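Local coordinates for ferric-siderophore receptor protein (Streptomyces coelicolor, PDB 2X4L), which probably binds iron-loaded siderophores outside the cell membrane and hands them to an uptake transporter, at residues K43-V54 with Y106-T117; L152-W160 with P300-T308. All coordinates share one frame; numbering follows the deposited sequence.

Interaction 1 of 2, residues K43-V54 with Y106-T117; sequences KVPANIVAFTGV and YASLAPEVLITT
Strands 48-51 and 113-117 run parallel, their axes 4.6 Å apart at closest approach and 17° from exact alignment. Val-49 bonds to strand 113-117 through both its N and its O: N donates to Val-113 O at 2.9 Å, almost straight, and O accepts from Ile-115 N. Phe-51 N to Ile-115 O continues the ladder, and Glu-112 N to Asn-47 O starts it ahead of the strands.

With CG set beside its backbone N (chi1 -73°) and the chain extended beyond, Glu-112 brings its carboxylate to the loop before strand 48-51. Its OE1 accepts from Ala-46 N at 2.7 Å and from Asn-47 N at 2.8 Å, from opposite faces of the carboxylate plane, while Lys-43 NZ adds a salt bridge, 3.3 Å from Glu-112 OE2, and a weak bond to OE1. Nearby, Asn-47 ND2 reaches Ala-110 O at 2.9 Å with the acceptor in its amide plane; Lys-66 holds OD1.

On one side of the sheet Ile-48, Val-113 and Ile-115 pack together, and Val-54 CG1 presses tightly on Ile-115 CG2 at 3.5 Å. On the other, Val-49 CG2 meets the in-plane edge of the Tyr-106 ring at CE1, 3.7 Å away, while Pro-111 CG sits over one face of that ring. Strand 48-51 leading into helix 52-60, beside the parallel strand 113-118, belongs to the Rossmann-like alpha/beta lobe of a class III periplasmic binding protein.

Interaction 2 of 2, residues L152-W160 with P300-T308; sequences LTQPLQRMW and PILSYDKCT
Apolar packing carries most of this contact, in which Leu-156 of helix 153-165 and Leu-302 of the loop before helix 304-320 interlock with their neighbours. Leu-302 sends its two methyls among three side chains: CD2 lies 3.9 Å from both Leu-152 CD1 and Pro-155 CB, and CD1 meets Met-159 CE at 4.0 Å. Bends at chi2 and chi3 (63° and 77°) curl the methionine so that its methyl comes back over Leu-302. Leu-152 straddles the loop and the helix, with CD1 also on Pro-300 CB and CD2 against Cys-307 SG. From Leu-156, CD2 rests on the backbone around Leu-302 and Ser-303 and touches the same sulfur at 3.8 Å.

Among the aromatic contacts, Tyr-304 crosses Leu-156 obliquely, with Leu-156 CD2 over one face of the ring and Tyr-304 CE1 3.7 Å from Leu-156 CB. Trp-160 approaches it rim to rim, but so closely that the detail is doubtful; Phe-182 of helix 173-195 adds an edge-to-face partner for the tyrosine.

The polar links between the segments run through water. One molecule donates to both Leu-156 O and Leu-302 O, at 2.7 Å and 2.8 Å, tying a helix carbonyl to that of the inverse gamma turn centred on Leu-302. Another donates to Thr-153 O; its very short approach to Tyr-304 OH is doubtful.

Within 300-308, Ser-303 N-caps the helix, its OG accepting from Lys-306 N at 3.1 Å and also bonded to Asp-60. Short segments 153-160 and 304-308 run roughly antiparallel, at 155°, with axes 11.1 Å apart. What results is loop-and-helix packing in the helical layer of a class III binding protein, where the chain returns to the N-terminal lobe in loop 300-303 before the final helix, 304-320, sets off.

In the fold
Interaction 1 builds part of the parallel sheet, and interaction 2 packs the helical layer beside it; their centres are about 19 Å apart, yet the two touch. Helix 52-60 is the go-between: Val-54 CG1, from 43-54, lies 3.8 Å from Met-159 CE, and Gly-53 O is 3.6 Å from Ile-301 CG2. From the neighbouring strand, Thr-117 CG2 comes within 4.0 Å of Leu-302 CD1. Thus the start of helix 52-60 and the end of strand 113-118 both meet the 300-303 loop. In relatives the ligand sits in the cleft between the two lobes, and both interactions belong largely to the body of the N-terminal lobe and the helices joined to it.

Interaction 1 of 2, residues K43-V54 with Y106-T117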
loop_
_atom_site.group_PDB
_atom_site.type_symbol
_atom_site.label_atom_id
_atom_site.label_comp_id
_atom_site.label_asym_id
_atom_site.label_seq_id
_atom_site.Cartn_x
_atom_site.Cartn_y
_atom_site.Cartn_z
ATOM N N LYS A 43 29.733 -3.971 0.234
ATOM C CA LYS A 43 29.281 -4.495 -1.045
ATOM C C LYS A 43 27.803 -4.299 -1.097
ATOM O O LYS A 43 27.197 -4.160 -0.035
ATOM C CB LYS A 43 29.581 -5.961 -1.171
ATOM C CG LYS A 43 28.987 -6.771 -0.090
ATOM C CD LYS A 43 29.232 -8.290 -0.376
ATOM C CE LYS A 43 28.128 -9.169 0.220
ATOM N NZ LYS A 43 26.779 -8.833 -0.408
ATOM N N VAL A 44 27.219 -4.403 -2.296
ATOM C CA VAL A 44 25.774 -4.339 -2.458
ATOM C C VAL A 44 25.187 -5.564 -1.774
ATOM O O VAL A 44 25.626 -6.695 -2.038
ATOM C CB VAL A 44 25.365 -4.322 -3.971
ATOM C CG1 VAL A 44 23.867 -4.340 -4.129
ATOM C CG2 VAL A 44 25.926 -3.048 -4.647
ATOM N N PRO A 45 24.181 -5.383 -0.894
ATOM C CA PRO A 45 23.669 -6.613 -0.165
ATOM C C PRO A 45 23.045 -7.620 -1.107
ATOM O O PRO A 45 22.203 -7.258 -1.935
ATOM C CB PRO A 45 22.648 -6.066 0.820
ATOM C CG PRO A 45 22.345 -4.631 0.406
ATOM C CD PRO A 45 23.542 -4.130 -0.465
ATOM N N ALA A 46 23.475 -8.849 -0.974
ATOM C CA ALA A 46 23.007 -9.966 -1.701
ATOM C C ALA A 46 21.827 -10.570 -0.936
ATOM O O ALA A 46 20.968 -11.201 -1.569
ATOM C CB ALA A 46 24.129 -10.973 -1.751
ATOM N N ASN A 47 21.814 -10.443 0.412
ATOM C CA ASN A 47 20.745 -11.151 1.241
ATOM C C ASN A 47 19.837 -10.132 1.855
ATOM O O ASN A 47 20.051 -9.671 2.989
ATOM C CB ASN A 47 21.407 -11.969 2.353
ATOM C CG ASN A 47 22.289 -13.102 1.838
ATOM O OD1 ASN A 47 22.305 -13.429 0.649
ATOM N ND2 ASN A 47 23.047 -13.662 2.708
ATOM N N ILE A 48 18.798 -9.754 1.114
ATOM C CA ILE A 48 17.888 -8.732 1.492
ATOM C C ILE A 48 16.666 -9.405 2.142
ATOM O O ILE A 48 16.181 -10.446 1.638
ATOM C CB ILE A 48 17.415 -7.966 0.201
ATOM C CG1 ILE A 48 18.620 -7.279 -0.457
ATOM C CG2 ILE A 48 16.302 -6.946 0.580
ATOM C CD1 ILE A 48 18.228 -6.743 -1.837
ATOM N N VAL A 49 16.201 -8.831 3.230
ATOM C CA VAL A 49 14.904 -9.224 3.786
ATOM C C VAL A 49 13.995 -8.043 3.776
ATOM O O VAL A 49 14.433 -6.942 4.100
ATOM C CB VAL A 49 15.108 -9.793 5.212
ATOM C CG1 VAL A 49 13.792 -10.004 5.958
ATOM C CG2 VAL A 49 15.952 -11.104 5.167
ATOM N N ALA A 50 12.772 -8.229 3.341
ATOM C CA ALA A 50 11.874 -7.073 3.236
ATOM C C ALA A 50 10.437 -7.379 3.648
ATOM O O ALA A 50 9.964 -8.523 3.482
ATOM C CB ALA A 50 11.881 -6.589 1.760
ATOM N N PHE A 51 9.706 -6.364 4.061
ATOM C CA PHE A 51 8.282 -6.483 4.209
ATOM C C PHE A 51 7.761 -6.983 2.833
ATOM O O PHE A 51 8.244 -6.547 1.789
ATOM C CB PHE A 51 7.707 -5.099 4.533
ATOM C CG PHE A 51 6.202 -5.115 4.580
ATOM C CD1 PHE A 51 5.569 -5.804 5.605
ATOM C CD2 PHE A 51 5.457 -4.397 3.658
ATOM C CE1 PHE A 51 4.186 -5.879 5.655
ATOM C CE2 PHE A 51 4.060 -4.468 3.711
ATOM C CZ PHE A 51 3.408 -5.208 4.726
ATOM N N THR A 52 6.750 -7.878 2.898
ATOM C CA THR A 52 6.301 -8.487 1.650
ATOM C C THR A 52 6.035 -7.425 0.564
ATOM O O THR A 52 6.415 -7.615 -0.582
ATOM C CB THR A 52 5.081 -9.303 1.915
ATOM O OG1 THR A 52 5.502 -10.307 2.854
ATOM C CG2 THR A 52 4.607 -9.991 0.598
ATOM N N GLY A 53 5.320 -6.330 0.906
ATOM C CA GLY A 53 4.958 -5.330 -0.133
ATOM C C GLY A 53 6.183 -4.643 -0.705
ATOM O O GLY A 53 6.127 -4.195 -1.881
ATOM N N VAL A 54 7.220 -4.475 0.091
ATOM C CA VAL A 54 8.482 -3.895 -0.400
ATOM C C VAL A 54 9.225 -4.899 -1.282
ATOM O O VAL A 54 9.683 -4.599 -2.413
ATOM C CB VAL A 54 9.370 -3.439 0.780
ATOM C CG1 VAL A 54 10.788 -3.040 0.275
ATOM C CG2 VAL A 54 8.676 -2.248 1.458
ATOM N N TYR A 106 15.078 -15.595 10.657
ATOM C CA TYR A 106 15.687 -14.447 10.008
ATOM C C TYR A 106 17.249 -14.570 10.056
ATOM O O TYR A 106 17.875 -14.323 9.059
ATOM C CB TYR A 106 15.206 -13.230 10.778
ATOM C CG TYR A 106 15.768 -11.900 10.377
ATOM C CD1 TYR A 106 15.820 -11.503 9.050
ATOM C CD2 TYR A 106 16.290 -11.010 11.339
ATOM C CE1 TYR A 106 16.327 -10.234 8.699
ATOM C CE2 TYR A 106 16.777 -9.772 10.990
ATOM C CZ TYR A 106 16.760 -9.367 9.655
ATOM O OH TYR A 106 17.265 -8.158 9.210
ATOM N N ALA A 107 17.779 -14.896 11.253
ATOM C CA ALA A 107 19.223 -15.059 11.349
ATOM C C ALA A 107 19.767 -16.087 10.371
ATOM O O ALA A 107 20.872 -15.897 9.828
ATOM C CB ALA A 107 19.580 -15.497 12.742
ATOM N N SER A 108 18.995 -17.170 10.164
ATOM C CA SER A 108 19.419 -18.248 9.269
ATOM C C SER A 108 19.612 -17.779 7.812
ATOM O O SER A 108 20.296 -18.471 7.021
ATOM C CB SER A 108 18.484 -19.447 9.378
ATOM O OG SER A 108 17.405 -19.225 8.536
ATOM N N LEU A 109 19.043 -16.618 7.433
ATOM C CA LEU A 109 19.190 -16.083 6.071
ATOM C C LEU A 109 20.443 -15.301 5.933
ATOM O O LEU A 109 20.679 -14.795 4.833
ATOM C CB LEU A 109 17.952 -15.194 5.664
ATOM C CG LEU A 109 16.602 -15.952 5.826
ATOM C CD1 LEU A 109 15.550 -15.014 5.380
ATOM C CD2 LEU A 109 16.512 -17.195 4.925
ATOM N N ALA A 110 21.269 -15.141 6.989
ATOM C CA ALA A 110 22.447 -14.285 6.912
ATOM C C ALA A 110 22.136 -12.899 6.337
ATOM O O ALA A 110 22.669 -12.440 5.340
ATOM C CB ALA A 110 23.546 -15.025 6.093
ATOM N N PRO A 111 21.156 -12.217 6.930
ATOM C CA PRO A 111 20.626 -11.005 6.342
ATOM C C PRO A 111 21.647 -9.884 6.310
ATOM O O PRO A 111 22.439 -9.697 7.269
ATOM C CB PRO A 111 19.442 -10.617 7.269
ATOM C CG PRO A 111 19.844 -11.199 8.589
ATOM C CD PRO A 111 20.554 -12.482 8.248
ATOM N N GLU A 112 21.632 -9.116 5.234
ATOM C CA GLU A 112 22.555 -7.965 5.042
ATOM C C GLU A 112 21.833 -6.616 5.165
ATOM O O GLU A 112 22.424 -5.606 5.492
ATOM C CB GLU A 112 23.341 -8.078 3.730
ATOM C CG GLU A 112 24.422 -9.182 3.839
ATOM C CD GLU A 112 24.911 -9.648 2.534
ATOM O OE1 GLU A 112 24.226 -9.699 1.518
ATOM O OE2 GLU A 112 26.083 -10.112 2.567
ATOM N N VAL A 113 20.531 -6.590 4.900
ATOM C CA VAL A 113 19.728 -5.363 5.111
ATOM C C VAL A 113 18.294 -5.841 5.209
ATOM O O VAL A 113 17.863 -6.783 4.550
ATOM C CB VAL A 113 19.949 -4.323 3.912
ATOM C CG1 VAL A 113 19.367 -4.886 2.573
ATOM C CG2 VAL A 113 19.386 -2.932 4.258
ATOM N N LEU A 114 17.547 -5.146 6.048
ATOM C CA LEU A 114 16.060 -5.282 6.163
ATOM C C LEU A 114 15.433 -3.998 5.620
ATOM O O LEU A 114 15.863 -2.871 5.909
ATOM C CB LEU A 114 15.727 -5.454 7.652
ATOM C CG LEU A 114 14.233 -5.624 7.887
ATOM C CD1 LEU A 114 13.945 -6.605 9.052
ATOM C CD2 LEU A 114 13.555 -4.263 8.200
ATOM N N ILE A 115 14.390 -4.171 4.815
ATOM C CA ILE A 115 13.779 -2.992 4.121
ATOM C C ILE A 115 12.258 -3.046 4.374
ATOM O O ILE A 115 11.636 -4.090 4.093
ATOM C CB ILE A 115 14.071 -3.035 2.603
ATOM C CG1 ILE A 115 15.577 -3.313 2.339
ATOM C CG2 ILE A 115 13.550 -1.685 1.934
ATOM C CD1 ILE A 115 15.899 -3.241 0.807
ATOM N N THR A 116 11.694 -1.963 4.828
ATOM C CA THR A 116 10.253 -1.888 4.988
ATOM C C THR A 116 9.773 -0.473 4.825
ATOM O O THR A 116 10.594 0.446 4.526
ATOM C CB THR A 116 9.884 -2.501 6.361
ATOM O OG1 THR A 116 8.437 -2.664 6.426
ATOM C CG2 THR A 116 10.364 -1.661 7.601
ATOM N N THR A 117 8.489 -0.264 4.983
ATOM C CA THR A 117 7.925 1.051 4.935
ATOM C C THR A 117 7.773 1.576 6.343
ATOM O O THR A 117 8.039 0.905 7.338
ATOM C CB THR A 117 6.535 0.949 4.246
ATOM O OG1 THR A 117 5.747 -0.089 4.853
ATOM C CG2 THR A 117 6.699 0.743 2.743
#

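Interaction 2 of 2, residues L152-W160 with P300-T308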
loop_
_atom_site.group_PDB
_atom_site.type_symbol
_atom_site.label_atom_id
_atom_site.label_comp_id
_atom_site.label_asym_id
_atom_site.label_seq_id
_atom_site.Cartn_x
_atom_site.Cartn_y
_atom_site.Cartn_z
ATOM N N LEU A 152 1.875 9.744 -3.179
ATOM C CA LEU A 152 2.409 8.488 -3.684
ATOM C C LEU A 152 3.668 8.613 -4.561
ATOM O O LEU A 152 4.471 7.778 -4.571
ATOM C CB LEU A 152 1.318 7.776 -4.457
ATOM C CG LEU A 152 1.530 6.401 -5.037
ATOM C CD1 LEU A 152 1.887 5.356 -3.953
ATOM C CD2 LEU A 152 0.438 5.918 -5.964
ATOM N N THR A 153 3.751 9.683 -5.323
ATOM C CA THR A 153 4.865 9.841 -6.233
ATOM C C THR A 153 6.194 9.914 -5.461
ATOM O O THR A 153 7.185 9.540 -5.979
ATOM C CB THR A 153 4.660 11.115 -7.098
ATOM O OG1 THR A 153 4.213 12.119 -6.249
ATOM C CG2 THR A 153 3.619 10.864 -8.183
ATOM N N GLN A 154 6.124 10.380 -4.217
ATOM C CA GLN A 154 7.285 10.461 -3.341
ATOM C C GLN A 154 7.915 9.089 -3.132
ATOM O O GLN A 154 8.977 8.803 -3.685
ATOM C CB GLN A 154 6.897 11.073 -1.993
ATOM C CG GLN A 154 8.070 11.291 -1.051
ATOM C CD GLN A 154 8.107 12.696 -0.483
ATOM O OE1 GLN A 154 7.084 13.377 -0.413
ATOM N NE2 GLN A 154 9.291 13.137 -0.072
ATOM N N PRO A 155 7.269 8.241 -2.336
ATOM C CA PRO A 155 7.823 6.909 -2.090
ATOM C C PRO A 155 8.045 6.106 -3.356
ATOM O O PRO A 155 8.877 5.247 -3.337
ATOM C CB PRO A 155 6.782 6.273 -1.164
ATOM C CG PRO A 155 5.494 7.043 -1.420
ATOM C CD PRO A 155 6.015 8.448 -1.596
ATOM N N LEU A 156 7.297 6.379 -4.438
ATOM C CA LEU A 156 7.631 5.677 -5.718
ATOM C C LEU A 156 9.008 6.040 -6.218
ATOM O O LEU A 156 9.799 5.184 -6.630
ATOM C CB LEU A 156 6.593 5.974 -6.799
ATOM C CG LEU A 156 5.287 5.190 -6.609
ATOM C CD1 LEU A 156 4.228 5.672 -7.645
ATOM C CD2 LEU A 156 5.539 3.743 -6.899
ATOM N N GLN A 157 9.306 7.320 -6.202
ATOM C CA GLN A 157 10.627 7.635 -6.709
ATOM C C GLN A 157 11.702 7.206 -5.695
ATOM O O GLN A 157 12.766 6.763 -6.163
ATOM C CB GLN A 157 10.677 9.033 -7.110
ATOM C CG GLN A 157 10.531 10.030 -6.071
ATOM C CD GLN A 157 11.138 11.328 -6.577
ATOM O OE1 GLN A 157 10.409 12.284 -6.909
ATOM N NE2 GLN A 157 12.464 11.343 -6.716
ATOM N N ARG A 158 11.410 7.242 -4.371
ATOM C CA ARG A 158 12.415 6.850 -3.307
ATOM C C ARG A 158 12.715 5.310 -3.489
ATOM O O ARG A 158 13.863 4.811 -3.440
ATOM C CB ARG A 158 11.916 7.132 -1.885
ATOM C CG ARG A 158 11.767 8.660 -1.505
ATOM C CD ARG A 158 13.152 9.318 -1.437
ATOM N NE ARG A 158 13.785 8.962 -0.154
ATOM C CZ ARG A 158 15.028 8.554 0.016
ATOM N NH1 ARG A 158 15.887 8.373 -1.019
ATOM N NH2 ARG A 158 15.410 8.344 1.258
ATOM N N MET A 159 11.654 4.501 -3.692
ATOM C CA MET A 159 11.821 3.053 -3.937
ATOM C C MET A 159 12.575 2.744 -5.243
ATOM O O MET A 159 13.363 1.779 -5.321
ATOM C CB MET A 159 10.443 2.375 -3.953
ATOM C CG MET A 159 10.523 0.797 -3.987
ATOM S SD MET A 159 11.331 0.089 -2.494
ATOM C CE MET A 159 9.976 0.254 -1.350
ATOM N N TRP A 160 12.296 3.540 -6.297
ATOM C CA TRP A 160 13.056 3.438 -7.528
ATOM C C TRP A 160 14.537 3.695 -7.300
ATOM O O TRP A 160 15.396 2.915 -7.778
ATOM C CB TRP A 160 12.437 4.421 -8.489
ATOM C CG TRP A 160 13.163 4.755 -9.713
ATOM C CD1 TRP A 160 14.388 5.343 -9.815
ATOM C CD2 TRP A 160 12.655 4.654 -11.032
ATOM N NE1 TRP A 160 14.736 5.495 -11.110
ATOM C CE2 TRP A 160 13.672 5.120 -11.895
ATOM C CE3 TRP A 160 11.472 4.148 -11.577
ATOM C CZ2 TRP A 160 13.541 5.130 -13.286
ATOM C CZ3 TRP A 160 11.312 4.182 -12.957
ATOM C CH2 TRP A 160 12.360 4.673 -13.807
ATOM N N PRO A 300 -0.012 0.568 -1.119
ATOM C CA PRO A 300 0.465 0.345 -2.496
ATOM C C PRO A 300 1.804 -0.361 -2.446
ATOM O O PRO A 300 2.645 -0.135 -1.541
ATOM C CB PRO A 300 0.661 1.782 -3.049
ATOM C CG PRO A 300 -0.401 2.568 -2.256
ATOM C CD PRO A 300 -0.316 2.008 -0.847
ATOM N N ILE A 301 2.001 -1.247 -3.426
ATOM C CA ILE A 301 3.323 -1.825 -3.692
ATOM C C ILE A 301 4.023 -0.757 -4.494
ATOM O O ILE A 301 3.578 -0.318 -5.562
ATOM C CB ILE A 301 3.179 -3.097 -4.521
ATOM C CG1 ILE A 301 2.411 -4.188 -3.740
ATOM C CG2 ILE A 301 4.541 -3.543 -5.012
ATOM C CD1 ILE A 301 1.885 -5.337 -4.682
ATOM N N LEU A 302 5.151 -0.315 -3.957
ATOM C CA LEU A 302 5.835 0.897 -4.451
ATOM C C LEU A 302 6.706 0.674 -5.740
ATOM O O LEU A 302 7.889 1.027 -5.768
ATOM C CB LEU A 302 6.591 1.516 -3.300
ATOM C CG LEU A 302 5.734 2.027 -2.132
ATOM C CD1 LEU A 302 6.614 2.360 -0.936
ATOM C CD2 LEU A 302 4.899 3.199 -2.595
ATOM N N SER A 303 6.076 0.052 -6.747
ATOM C CA SER A 303 6.603 0.040 -8.106
ATOM C C SER A 303 5.611 0.746 -9.008
ATOM O O SER A 303 4.428 0.764 -8.766
ATOM C CB SER A 303 6.882 -1.353 -8.656
ATOM O OG SER A 303 5.669 -2.048 -8.766
ATOM N N TYR A 304 6.140 1.374 -10.054
ATOM C CA TYR A 304 5.189 1.983 -11.008
ATOM C C TYR A 304 4.258 0.950 -11.577
ATOM O O TYR A 304 3.039 1.252 -11.739
ATOM C CB TYR A 304 5.936 2.784 -12.132
ATOM C CG TYR A 304 6.646 3.990 -11.549
ATOM C CD1 TYR A 304 5.932 5.122 -11.107
ATOM C CD2 TYR A 304 8.045 3.959 -11.336
ATOM C CE1 TYR A 304 6.597 6.225 -10.502
ATOM C CE2 TYR A 304 8.687 5.040 -10.751
ATOM C CZ TYR A 304 7.986 6.166 -10.398
ATOM O OH TYR A 304 8.620 7.205 -9.804
ATOM N N ASP A 305 4.737 -0.255 -11.816
ATOM C CA ASP A 305 3.946 -1.302 -12.366
ATOM C C ASP A 305 2.718 -1.561 -11.497
ATOM O O ASP A 305 1.618 -1.797 -11.999
ATOM C CB ASP A 305 4.832 -2.552 -12.432
ATOM C CG ASP A 305 4.132 -3.649 -12.935
ATOM O OD1 ASP A 305 4.395 -4.038 -14.067
ATOM O OD2 ASP A 305 3.201 -4.040 -12.228
ATOM N N LYS A 306 2.974 -1.675 -10.216
ATOM C CA LYS A 306 1.835 -1.970 -9.334
ATOM C C LYS A 306 0.985 -0.816 -8.894
ATOM O O LYS A 306 -0.117 -0.987 -8.353
ATOM C CB LYS A 306 2.336 -2.716 -8.085
ATOM C CG LYS A 306 2.929 -4.072 -8.361
ATOM C CD LYS A 306 1.911 -5.051 -8.891
ATOM C CE LYS A 306 2.576 -6.397 -9.301
ATOM N NZ LYS A 306 3.599 -6.201 -10.431
ATOM N N CYS A 307 1.451 0.397 -9.157
ATOM C CA CYS A 307 0.594 1.570 -8.848
ATOM C C CYS A 307 -0.219 2.061 -10.038
ATOM O O CYS A 307 -1.199 2.766 -9.897
ATOM C CB CYS A 307 1.489 2.747 -8.369
ATOM S SG CYS A 307 2.000 2.395 -6.596
ATOM N N THR A 308 0.220 1.744 -11.249
ATOM C CA THR A 308 -0.530 2.072 -12.475
ATOM C C THR A 308 -1.955 1.580 -12.391
ATOM O O THR A 308 -2.931 2.329 -12.659
ATOM C CB THR A 308 0.182 1.621 -13.746
ATOM O OG1 THR A 308 1.426 2.302 -13.801
ATOM C CG2 THR A 308 -0.584 1.961 -15.074
HETATM O O HOH W 1 7.252 8.965 -8.872
HETATM O O HOH W 2 9.099 2.741 -7.563
#